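Long-range contact in protein interacting with Hsp90 1 (Saccharomyces cerevisiae, PDB 4CHH), which is involved in pre-rRNA processing, is required for the NOP58-snoRNA interaction, belongs to the R2TP complex and also interacts with HSP90: residues Lys58-Pro72 with Cys110-Trp124. Residues are numbered along the deposited sequence; the frame is centred on the assembly and turned at random.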
ATOM      1  N   LYS A  58      16.427   1.048  -4.057  1.00 15.98           N
ATOM      2  CA  LYS A  58      15.151   1.562  -4.539  1.00 15.80           C
ATOM      3  C   LYS A  58      14.029   0.693  -4.041  1.00 16.88           C
ATOM      4  O   LYS A  58      14.144  -0.533  -3.966  1.00 15.25           O
ATOM      5  CB  LYS A  58      15.096   1.618  -6.082  1.00 17.88           C
ATOM      6  CG  LYS A  58      15.988   2.655  -6.745  1.00 34.53           C
ATOM      7  CD  LYS A  58      15.637   2.762  -8.236  1.00 44.68           C
ATOM      8  CE  LYS A  58      16.802   3.233  -9.082  1.00 56.42           C
ATOM      9  NZ  LYS A  58      16.687   4.670  -9.453  1.00 54.92           N
ATOM     10  N   VAL A  59      12.948   1.336  -3.706  1.00 14.36           N
ATOM     11  CA  VAL A  59      11.750   0.688  -3.219  1.00 14.18           C
ATOM     12  C   VAL A  59      10.583   1.112  -4.094  1.00 17.26           C
ATOM     13  O   VAL A  59      10.450   2.289  -4.449  1.00 15.59           O
ATOM     14  CB  VAL A  59      11.497   0.982  -1.699  1.00 17.50           C
ATOM     15  CG1 VAL A  59      10.093   0.518  -1.276  1.00 18.27           C
ATOM     16  CG2 VAL A  59      12.549   0.295  -0.835  1.00 16.98           C
ATOM     17  N   PHE A  60       9.736   0.148  -4.428  1.00 13.04           N
ATOM     18  CA  PHE A  60       8.507   0.397  -5.168  1.00 12.91           C
ATOM     19  C   PHE A  60       7.327  -0.149  -4.419  1.00 17.17           C
ATOM     20  O   PHE A  60       7.354  -1.283  -3.935  1.00 16.64           O
ATOM     21  CB  PHE A  60       8.535  -0.207  -6.568  1.00 14.51           C
ATOM     22  CG  PHE A  60       9.579   0.386  -7.471  1.00 16.21           C
ATOM     23  CD1 PHE A  60      10.872  -0.127  -7.496  1.00 18.38           C
ATOM     24  CD2 PHE A  60       9.262   1.428  -8.336  1.00 19.02           C
ATOM     25  CE1 PHE A  60      11.845   0.420  -8.338  1.00 18.52           C
ATOM     26  CE2 PHE A  60      10.236   1.962  -9.199  1.00 21.29           C
ATOM     27  CZ  PHE A  60      11.519   1.456  -9.184  1.00 18.63           C
ATOM     28  N   ILE A  61       6.285   0.649  -4.334  1.00 13.54           N
ATOM     29  CA  ILE A  61       5.051   0.211  -3.699  1.00 12.68           C
ATOM     30  C   ILE A  61       3.944   0.259  -4.739  1.00 16.06           C
ATOM     31  O   ILE A  61       3.673   1.324  -5.287  1.00 16.56           O
ATOM     32  CB  ILE A  61       4.683   1.051  -2.443  1.00 15.65           C
ATOM     33  CG1 ILE A  61       5.754   0.951  -1.349  1.00 16.04           C
ATOM     34  CG2 ILE A  61       3.274   0.670  -1.953  1.00 15.59           C
ATOM     35  CD1 ILE A  61       5.666   2.037  -0.167  1.00 16.74           C
ATOM     36  N   ASN A  62       3.317  -0.888  -5.005  1.00 13.18           N
ATOM     37  CA  ASN A  62       2.184  -0.969  -5.907  1.00 14.37           C
ATOM     38  C   ASN A  62       0.885  -0.663  -5.146  1.00 15.33           C
ATOM     39  O   ASN A  62       0.415  -1.507  -4.404  1.00 13.45           O
ATOM     40  CB  ASN A  62       2.124  -2.367  -6.573  1.00 16.07           C
ATOM     41  CG  ASN A  62       3.245  -2.581  -7.582  1.00 19.86           C
ATOM     42  OD1 ASN A  62       3.551  -1.713  -8.383  1.00 17.12           O
ATOM     43  ND2 ASN A  62       3.937  -3.702  -7.516  1.00 13.99           N
ATOM     44  N   VAL A  63       0.311   0.546  -5.338  1.00 12.89           N
ATOM     45  CA  VAL A  63      -0.982   0.910  -4.739  1.00 13.26           C
ATOM     46  C   VAL A  63      -2.031   0.328  -5.666  1.00 17.61           C
ATOM     47  O   VAL A  63      -2.063   0.630  -6.852  1.00 17.90           O
ATOM     48  CB  VAL A  63      -1.194   2.420  -4.493  1.00 16.64           C
ATOM     49  CG1 VAL A  63      -2.461   2.658  -3.671  1.00 16.41           C
ATOM     50  CG2 VAL A  63       0.025   3.039  -3.822  1.00 16.21           C
ATOM     51  N   CYS A  64      -2.797  -0.587  -5.151  1.00 13.79           N
ATOM     52  CA  CYS A  64      -3.723  -1.344  -5.952  1.00 14.04           C
ATOM     53  C   CYS A  64      -5.025  -1.511  -5.194  1.00 16.43           C
ATOM     54  O   CYS A  64      -5.113  -1.067  -4.051  1.00 14.86           O
ATOM     55  CB  CYS A  64      -3.088  -2.686  -6.316  1.00 14.83           C
ATOM     56  SG  CYS A  64      -2.428  -3.605  -4.896  1.00 19.20           S
ATOM     57  N   HIS A  65      -6.047  -2.082  -5.827  1.00 13.19           N
ATOM     58  CA  HIS A  65      -7.332  -2.164  -5.136  1.00 14.58           C
ATOM     59  C   HIS A  65      -8.133  -3.427  -5.453  1.00 17.52           C
ATOM     60  O   HIS A  65      -7.823  -4.172  -6.378  1.00 16.41           O
ATOM     61  CB  HIS A  65      -8.193  -0.908  -5.426  1.00 15.25           C
ATOM     62  CG  HIS A  65      -8.549  -0.729  -6.862  1.00 18.89           C
ATOM     63  ND1 HIS A  65      -9.733  -1.229  -7.378  1.00 21.10           N
ATOM     64  CD2 HIS A  65      -7.853  -0.133  -7.858  1.00 21.89           C
ATOM     65  CE1 HIS A  65      -9.722  -0.926  -8.667  1.00 21.00           C
ATOM     66  NE2 HIS A  65      -8.616  -0.263  -9.003  1.00 21.65           N
ATOM     67  N   SER A  66      -9.146  -3.670  -4.623  1.00 14.58           N
ATOM     68  CA  SER A  66     -10.109  -4.752  -4.753  1.00 14.11           C
ATOM     69  C   SER A  66     -11.364  -4.416  -3.947  1.00 18.61           C
ATOM     70  O   SER A  66     -11.256  -3.836  -2.863  1.00 15.98           O
ATOM     71  CB  SER A  66      -9.523  -6.077  -4.274  1.00 15.20           C
ATOM     72  OG  SER A  66     -10.516  -7.093  -4.194  1.00 17.11           O
ATOM     73  N   PRO A  67     -12.565  -4.821  -4.423  1.00 17.56           N
ATOM     74  CA  PRO A  67     -13.779  -4.583  -3.624  1.00 17.86           C
ATOM     75  C   PRO A  67     -13.846  -5.478  -2.375  1.00 22.71           C
ATOM     76  O   PRO A  67     -14.704  -5.278  -1.512  1.00 22.69           O
ATOM     77  CB  PRO A  67     -14.897  -4.897  -4.617  1.00 19.47           C
ATOM     78  CG  PRO A  67     -14.292  -5.966  -5.510  1.00 23.42           C
ATOM     79  CD  PRO A  67     -12.881  -5.513  -5.697  1.00 18.78           C
ATOM     80  N   LEU A  68     -12.893  -6.417  -2.239  1.00 20.73           N
ATOM     81  CA  LEU A  68     -12.805  -7.390  -1.144  1.00 21.11           C
ATOM     82  C   LEU A  68     -12.092  -6.857   0.106  1.00 21.68           C
ATOM     83  O   LEU A  68     -12.129  -7.509   1.155  1.00 21.07           O
ATOM     84  CB  LEU A  68     -12.061  -8.640  -1.666  1.00 22.25           C
ATOM     85  CG  LEU A  68     -12.905  -9.802  -2.217  1.00 28.17           C
ATOM     86  CD1 LEU A  68     -13.727  -9.395  -3.431  1.00 28.05           C
ATOM     87  CD2 LEU A  68     -12.020 -10.962  -2.597  1.00 31.50           C
ATOM     88  N   VAL A  69     -11.412  -5.711  -0.015  1.00 16.22           N
ATOM     89  CA  VAL A  69     -10.701  -5.060   1.078  1.00 15.21           C
ATOM     90  C   VAL A  69     -11.748  -4.267   1.867  1.00 20.35           C
ATOM     91  O   VAL A  69     -12.559  -3.554   1.257  1.00 19.46           O
ATOM     92  CB  VAL A  69      -9.527  -4.137   0.587  1.00 18.30           C
ATOM     93  CG1 VAL A  69      -8.819  -3.435   1.753  1.00 17.25           C
ATOM     94  CG2 VAL A  69      -8.518  -4.895  -0.279  1.00 18.09           C
ATOM     95  N   PRO A  70     -11.743  -4.339   3.213  1.00 18.33           N
ATOM     96  CA  PRO A  70     -12.665  -3.492   3.982  1.00 18.09           C
ATOM     97  C   PRO A  70     -12.512  -2.005   3.643  1.00 22.59           C
ATOM     98  O   PRO A  70     -11.473  -1.547   3.137  1.00 19.18           O
ATOM     99  CB  PRO A  70     -12.253  -3.740   5.435  1.00 19.77           C
ATOM    100  CG  PRO A  70     -11.600  -5.084   5.417  1.00 24.11           C
ATOM    101  CD  PRO A  70     -10.875  -5.135   4.101  1.00 19.79           C
ATOM    102  N   LYS A  71     -13.576  -1.259   3.887  1.00 20.86           N
ATOM    103  CA  LYS A  71     -13.561   0.171   3.627  1.00 21.36           C
ATOM    104  C   LYS A  71     -14.098   0.917   4.876  1.00 25.29           C
ATOM    105  O   LYS A  71     -14.760   0.283   5.713  1.00 24.88           O
ATOM    106  CB  LYS A  71     -14.340   0.510   2.343  1.00 23.85           C
ATOM    107  CG  LYS A  71     -15.836   0.254   2.379  1.00 36.06           C
ATOM    108  CD  LYS A  71     -16.542   0.757   1.113  1.00 36.80           C
ATOM    109  CE  LYS A  71     -16.784   2.257   1.102  1.00 35.85           C
ATOM    110  NZ  LYS A  71     -17.872   2.635   0.149  1.00 31.88           N
ATOM    111  N   PRO A  72     -13.737   2.209   5.097  1.00 20.48           N
ATOM    112  CA  PRO A  72     -14.287   2.924   6.271  1.00 20.94           C
ATOM    113  C   PRO A  72     -15.821   2.899   6.281  1.00 25.77           C
ATOM    114  O   PRO A  72     -16.460   2.942   5.219  1.00 25.65           O
ATOM    115  CB  PRO A  72     -13.779   4.367   6.055  1.00 21.86           C
ATOM    116  CG  PRO A  72     -12.569   4.209   5.209  1.00 24.81           C
ATOM    117  CD  PRO A  72     -12.952   3.124   4.254  1.00 20.99           C
ATOM    118  N   CYS A 110      16.105  -4.207  -5.932  1.00 25.07           N
ATOM    119  CA  CYS A 110      15.064  -3.251  -5.579  0.53 24.38           C
ATOM    120  C   CYS A 110      13.898  -4.038  -4.955  1.00 25.86           C
ATOM    121  O   CYS A 110      13.666  -5.204  -5.288  1.00 25.02           O
ATOM    122  CB  CYS A 110      14.648  -2.333  -6.731  0.53 24.65           C
ATOM    123  SG  CYS A 110      13.429  -3.023  -7.871  0.53 28.84           S
ATOM    124  N   TYR A 111      13.259  -3.434  -3.951  1.00 18.95           N
ATOM    125  CA  TYR A 111      12.227  -4.118  -3.170  1.00 17.43           C
ATOM    126  C   TYR A 111      10.864  -3.605  -3.490  1.00 19.55           C
ATOM    127  O   TYR A 111      10.665  -2.411  -3.677  1.00 20.59           O
ATOM    128  CB  TYR A 111      12.534  -4.040  -1.670  1.00 18.01           C
ATOM    129  CG  TYR A 111      13.972  -4.410  -1.399  1.00 19.84           C
ATOM    130  CD1 TYR A 111      14.467  -5.671  -1.737  1.00 21.13           C
ATOM    131  CD2 TYR A 111      14.863  -3.477  -0.885  1.00 20.13           C
ATOM    132  CE1 TYR A 111      15.812  -5.986  -1.568  1.00 20.39           C
ATOM    133  CE2 TYR A 111      16.195  -3.804  -0.652  1.00 20.54           C
ATOM    134  CZ  TYR A 111      16.670  -5.051  -1.011  1.00 22.60           C
ATOM    135  OH  TYR A 111      17.984  -5.345  -0.788  1.00 19.61           O
ATOM    136  N   VAL A 112       9.943  -4.538  -3.656  1.00 13.69           N
ATOM    137  CA  VAL A 112       8.586  -4.260  -4.106  1.00 13.83           C
ATOM    138  C   VAL A 112       7.554  -4.799  -3.108  1.00 19.09           C
ATOM    139  O   VAL A 112       7.617  -5.958  -2.712  1.00 19.06           O
ATOM    140  CB  VAL A 112       8.359  -4.849  -5.537  1.00 17.52           C
ATOM    141  CG1 VAL A 112       6.956  -4.560  -6.058  1.00 18.09           C
ATOM    142  CG2 VAL A 112       9.414  -4.349  -6.529  1.00 16.37           C
ATOM    143  N   TRP A 113       6.590  -3.948  -2.736  1.00 15.77           N
ATOM    144  CA  TRP A 113       5.439  -4.301  -1.901  1.00 15.26           C
ATOM    145  C   TRP A 113       4.174  -3.943  -2.624  1.00 16.89           C
ATOM    146  O   TRP A 113       4.149  -2.952  -3.360  1.00 16.37           O
ATOM    147  CB  TRP A 113       5.437  -3.511  -0.572  1.00 14.12           C
ATOM    148  CG  TRP A 113       6.350  -3.977   0.508  1.00 14.84           C
ATOM    149  CD1 TRP A 113       6.004  -4.750   1.576  1.00 16.92           C
ATOM    150  CD2 TRP A 113       7.689  -3.503   0.770  1.00 14.84           C
ATOM    151  NE1 TRP A 113       7.059  -4.833   2.461  1.00 16.05           N
ATOM    152  CE2 TRP A 113       8.102  -4.074   1.999  1.00 17.51           C
ATOM    153  CE3 TRP A 113       8.584  -2.664   0.079  1.00 16.16           C
ATOM    154  CZ2 TRP A 113       9.376  -3.852   2.545  1.00 17.00           C
ATOM    155  CZ3 TRP A 113       9.846  -2.429   0.626  1.00 18.03           C
ATOM    156  CH2 TRP A 113      10.229  -3.007   1.850  1.00 18.55           C
ATOM    157  N   ASP A 114       3.097  -4.680  -2.367  1.00 12.49           N
ATOM    158  CA  ASP A 114       1.786  -4.300  -2.909  1.00 10.93           C
ATOM    159  C   ASP A 114       0.958  -3.807  -1.731  1.00 14.01           C
ATOM    160  O   ASP A 114       0.985  -4.443  -0.680  1.00 13.96           O
ATOM    161  CB  ASP A 114       1.060  -5.449  -3.639  1.00 11.16           C
ATOM    162  CG  ASP A 114       1.860  -6.132  -4.740  1.00 24.60           C
ATOM    163  OD1 ASP A 114       2.576  -5.430  -5.482  1.00 25.24           O
ATOM    164  OD2 ASP A 114       1.778  -7.375  -4.849  1.00 26.85           O
ATOM    165  N   CYS A 115       0.273  -2.686  -1.882  1.00 10.30           N
ATOM    166  CA  CYS A 115      -0.608  -2.120  -0.840  1.00 11.73           C
ATOM    167  C   CYS A 115      -1.998  -2.019  -1.448  1.00 15.91           C
ATOM    168  O   CYS A 115      -2.233  -1.141  -2.275  1.00 16.35           O
ATOM    169  CB  CYS A 115      -0.095  -0.750  -0.369  1.00 12.99           C
ATOM    170  SG  CYS A 115       1.331  -0.829   0.737  1.00 17.42           S
ATOM    171  N   CYS A 116      -2.903  -2.932  -1.062  1.00 13.54           N
ATOM    172  CA  CYS A 116      -4.235  -3.057  -1.623  1.00 13.70           C
ATOM    173  C   CYS A 116      -5.287  -2.406  -0.744  1.00 15.99           C
ATOM    174  O   CYS A 116      -5.398  -2.699   0.445  1.00 18.05           O
ATOM    175  CB  CYS A 116      -4.556  -4.534  -1.872  1.00 14.60           C
ATOM    176  SG  CYS A 116      -5.943  -4.816  -2.990  1.00 18.56           S
ATOM    177  N   ILE A 117      -6.077  -1.530  -1.351  1.00 12.14           N
ATOM    178  CA  ILE A 117      -7.140  -0.813  -0.648  1.00 13.43           C
ATOM    179  C   ILE A 117      -8.469  -1.161  -1.299  1.00 16.49           C
ATOM    180  O   ILE A 117      -8.490  -1.778  -2.371  1.00 14.31           O
ATOM    181  CB  ILE A 117      -6.879   0.730  -0.628  1.00 16.64           C
ATOM    182  CG1 ILE A 117      -6.896   1.334  -2.084  1.00 17.77           C
ATOM    183  CG2 ILE A 117      -5.597   1.054   0.155  1.00 17.06           C
ATOM    184  CD1 ILE A 117      -6.781   2.864  -2.208  1.00 17.78           C
ATOM    185  N   ASN A 118      -9.576  -0.757  -0.668  1.00 15.30           N
ATOM    186  CA  ASN A 118     -10.885  -0.978  -1.252  1.00 14.55           C
ATOM    187  C   ASN A 118     -10.992  -0.149  -2.523  1.00 17.57           C
ATOM    188  O   ASN A 118     -10.512   0.977  -2.561  1.00 16.22           O
ATOM    189  CB  ASN A 118     -11.987  -0.612  -0.269  1.00 14.03           C
ATOM    190  CG  ASN A 118     -13.364  -0.852  -0.804  1.00 29.21           C
ATOM    191  OD1 ASN A 118     -13.982   0.050  -1.383  1.00 22.64           O
ATOM    192  ND2 ASN A 118     -13.845  -2.094  -0.682  1.00 23.77           N
ATOM    193  N   SER A 119     -11.647  -0.699  -3.541  1.00 14.49           N
ATOM    194  CA  SER A 119     -11.864  -0.062  -4.830  1.00 15.72           C
ATOM    195  C   SER A 119     -12.551   1.323  -4.733  1.00 22.00           C
ATOM    196  O   SER A 119     -12.200   2.223  -5.507  1.00 22.44           O
ATOM    197  CB  SER A 119     -12.694  -0.994  -5.692  1.00 18.45           C
ATOM    198  OG  SER A 119     -11.899  -2.135  -5.956  1.00 19.17           O
ATOM    199  N   ASP A 120     -13.511   1.498  -3.795  1.00 20.11           N
ATOM    200  CA  ASP A 120     -14.182   2.797  -3.609  1.00 20.46           C
ATOM    201  C   ASP A 120     -13.184   3.837  -3.118  1.00 22.51           C
ATOM    202  O   ASP A 120     -13.179   4.952  -3.634  1.00 23.28           O
ATOM    203  CB  ASP A 120     -15.381   2.700  -2.639  1.00 22.65           C
ATOM    204  CG  ASP A 120     -16.519   1.799  -3.119  1.00 32.82           C
ATOM    205  OD1 ASP A 120     -16.520   1.411  -4.321  1.00 32.66           O
ATOM    206  OD2 ASP A 120     -17.399   1.478  -2.303  1.00 32.39           O
ATOM    207  N   CYS A 121     -12.290   3.444  -2.192  1.00 18.56           N
ATOM    208  CA  CYS A 121     -11.236   4.306  -1.634  1.00 18.50           C
ATOM    209  C   CYS A 121     -10.243   4.721  -2.717  1.00 18.97           C
ATOM    210  O   CYS A 121      -9.772   5.852  -2.680  1.00 16.87           O
ATOM    211  CB  CYS A 121     -10.533   3.620  -0.467  1.00 19.27           C
ATOM    212  SG  CYS A 121     -11.652   3.126   0.868  1.00 23.73           S
ATOM    213  N   SER A 122      -9.975   3.839  -3.716  1.00 15.91           N
ATOM    214  CA  SER A 122      -9.092   4.167  -4.842  1.00 15.30           C
ATOM    215  C   SER A 122      -9.694   5.295  -5.687  1.00 19.65           C
ATOM    216  O   SER A 122      -8.951   6.050  -6.307  1.00 19.75           O
ATOM    217  CB  SER A 122      -8.806   2.932  -5.695  1.00 17.37           C
ATOM    218  OG  SER A 122      -9.804   2.670  -6.671  1.00 21.48           O
ATOM    219  N   ARG A 123     -11.044   5.404  -5.715  1.00 18.62           N
ATOM    220  CA  ARG A 123     -11.736   6.460  -6.459  1.00 18.25           C
ATOM    221  C   ARG A 123     -11.721   7.771  -5.666  1.00 21.02           C
ATOM    222  O   ARG A 123     -11.595   8.831  -6.261  1.00 20.70           O
ATOM    223  CB  ARG A 123     -13.176   6.033  -6.829  1.00 18.99           C
ATOM    224  CG  ARG A 123     -13.264   4.955  -7.943  1.00 20.78           C
ATOM    225  CD  ARG A 123     -11.910   4.371  -8.322  1.00 28.49           C
ATOM    226  NE  ARG A 123     -11.377   4.944  -9.536  1.00 35.98           N
ATOM    227  CZ  ARG A 123     -10.153   4.740 -10.004  1.00 38.63           C
ATOM    228  NH1 ARG A 123      -9.289   3.988  -9.329  1.00 27.29           N
ATOM    229  NH2 ARG A 123      -9.772   5.307 -11.129  1.00 29.84           N
ATOM    230  N   TRP A 124     -11.829   7.706  -4.341  1.00 19.30           N
ATOM    231  CA  TRP A 124     -11.790   8.905  -3.478  1.00 19.27           C
ATOM    232  C   TRP A 124     -10.468   9.647  -3.635  1.00 22.72           C
ATOM    233  O   TRP A 124     -10.461  10.870  -3.689  1.00 20.17           O
ATOM    234  CB  TRP A 124     -11.945   8.523  -1.986  1.00 17.73           C
ATOM    235  CG  TRP A 124     -13.242   7.881  -1.583  1.00 18.43           C
ATOM    236  CD1 TRP A 124     -14.442   7.968  -2.228  1.00 21.60           C
ATOM    237  CD2 TRP A 124     -13.487   7.143  -0.378  1.00 17.72           C
ATOM    238  NE1 TRP A 124     -15.396   7.250  -1.548  1.00 21.43           N
ATOM    239  CE2 TRP A 124     -14.844   6.754  -0.394  1.00 21.53           C
ATOM    240  CE3 TRP A 124     -12.682   6.761   0.716  1.00 18.87           C
ATOM    241  CZ2 TRP A 124     -15.430   6.024   0.648  1.00 20.23           C
ATOM    242  CZ3 TRP A 124     -13.267   6.050   1.758  1.00 20.46           C
ATOM    243  CH2 TRP A 124     -14.615   5.651   1.698  1.00 20.98           C
TER
HETATM  244  O   HOH W   1     -16.378  -3.229  -1.943  1.00 18.50           O
HETATM  245  O   HOH W   2      -9.585   0.271   1.950  1.00 16.16           O
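Phe60 and Cys64 lie beside Val112 and Cys116 in a parallel strand pair within the mixed sheet of the PIH1 N-terminal domain. The strand directions differ by 37°, and the register is seven consecutive bridges, Val59-Tyr111 to His65-Ile117. Backbone bonds alternate between strands, from Tyr111 N to Lys58 O through to Ser66 N on Ile117 O; strands 29-47 and 95-103 pair with the other edges of 58-66 and 109-118.

Apolar contacts fall on both faces. Val59 CG1 meets the indole edge of Trp113 at CZ3 (3.5 Å), and Ile61 CG2 touches Cys115 SG (3.6 Å), on the face packed against helix 129-147. On the opposite face Cys64 SG meets Cys116 CB (3.8 Å).

On that same face Asn62 and Asp114 lie side by side; ND2 of Asn62 reaches OD1 of Asp114 at 3.0 Å, with the acceptor 5° from the amide plane. Asn62 OD1 accepts a hydrogen bond from Lys164 N, and Arg100 forms a salt bridge with Asp114 OD1.

Polar side chains also fasten the start of helix 119-127 to His65, the type I turn Ser66-Val69 and Lys71 beyond it. Asn118 has CG anti to the backbone N (chi1 -179°), which carries its amide to the turn: ND2 donates to Val69 O (2.7 Å) while OD1 caps the helix at Asp120 N. With an alanine here both bonds are gone, which is likely to leave Val69 O without this donor and the helix start without its side-chain cap. Lys71 runs past Asn118, its NZ forming a salt bridge with Asp120 through the anti lone pair of OD2 (2.8 Å). Ser122 OG lies 3.6 Å above one face of the His65 ring, and at the ring edge ND1 shares a hydrogen bond with Ser119 OG at 2.7 Å.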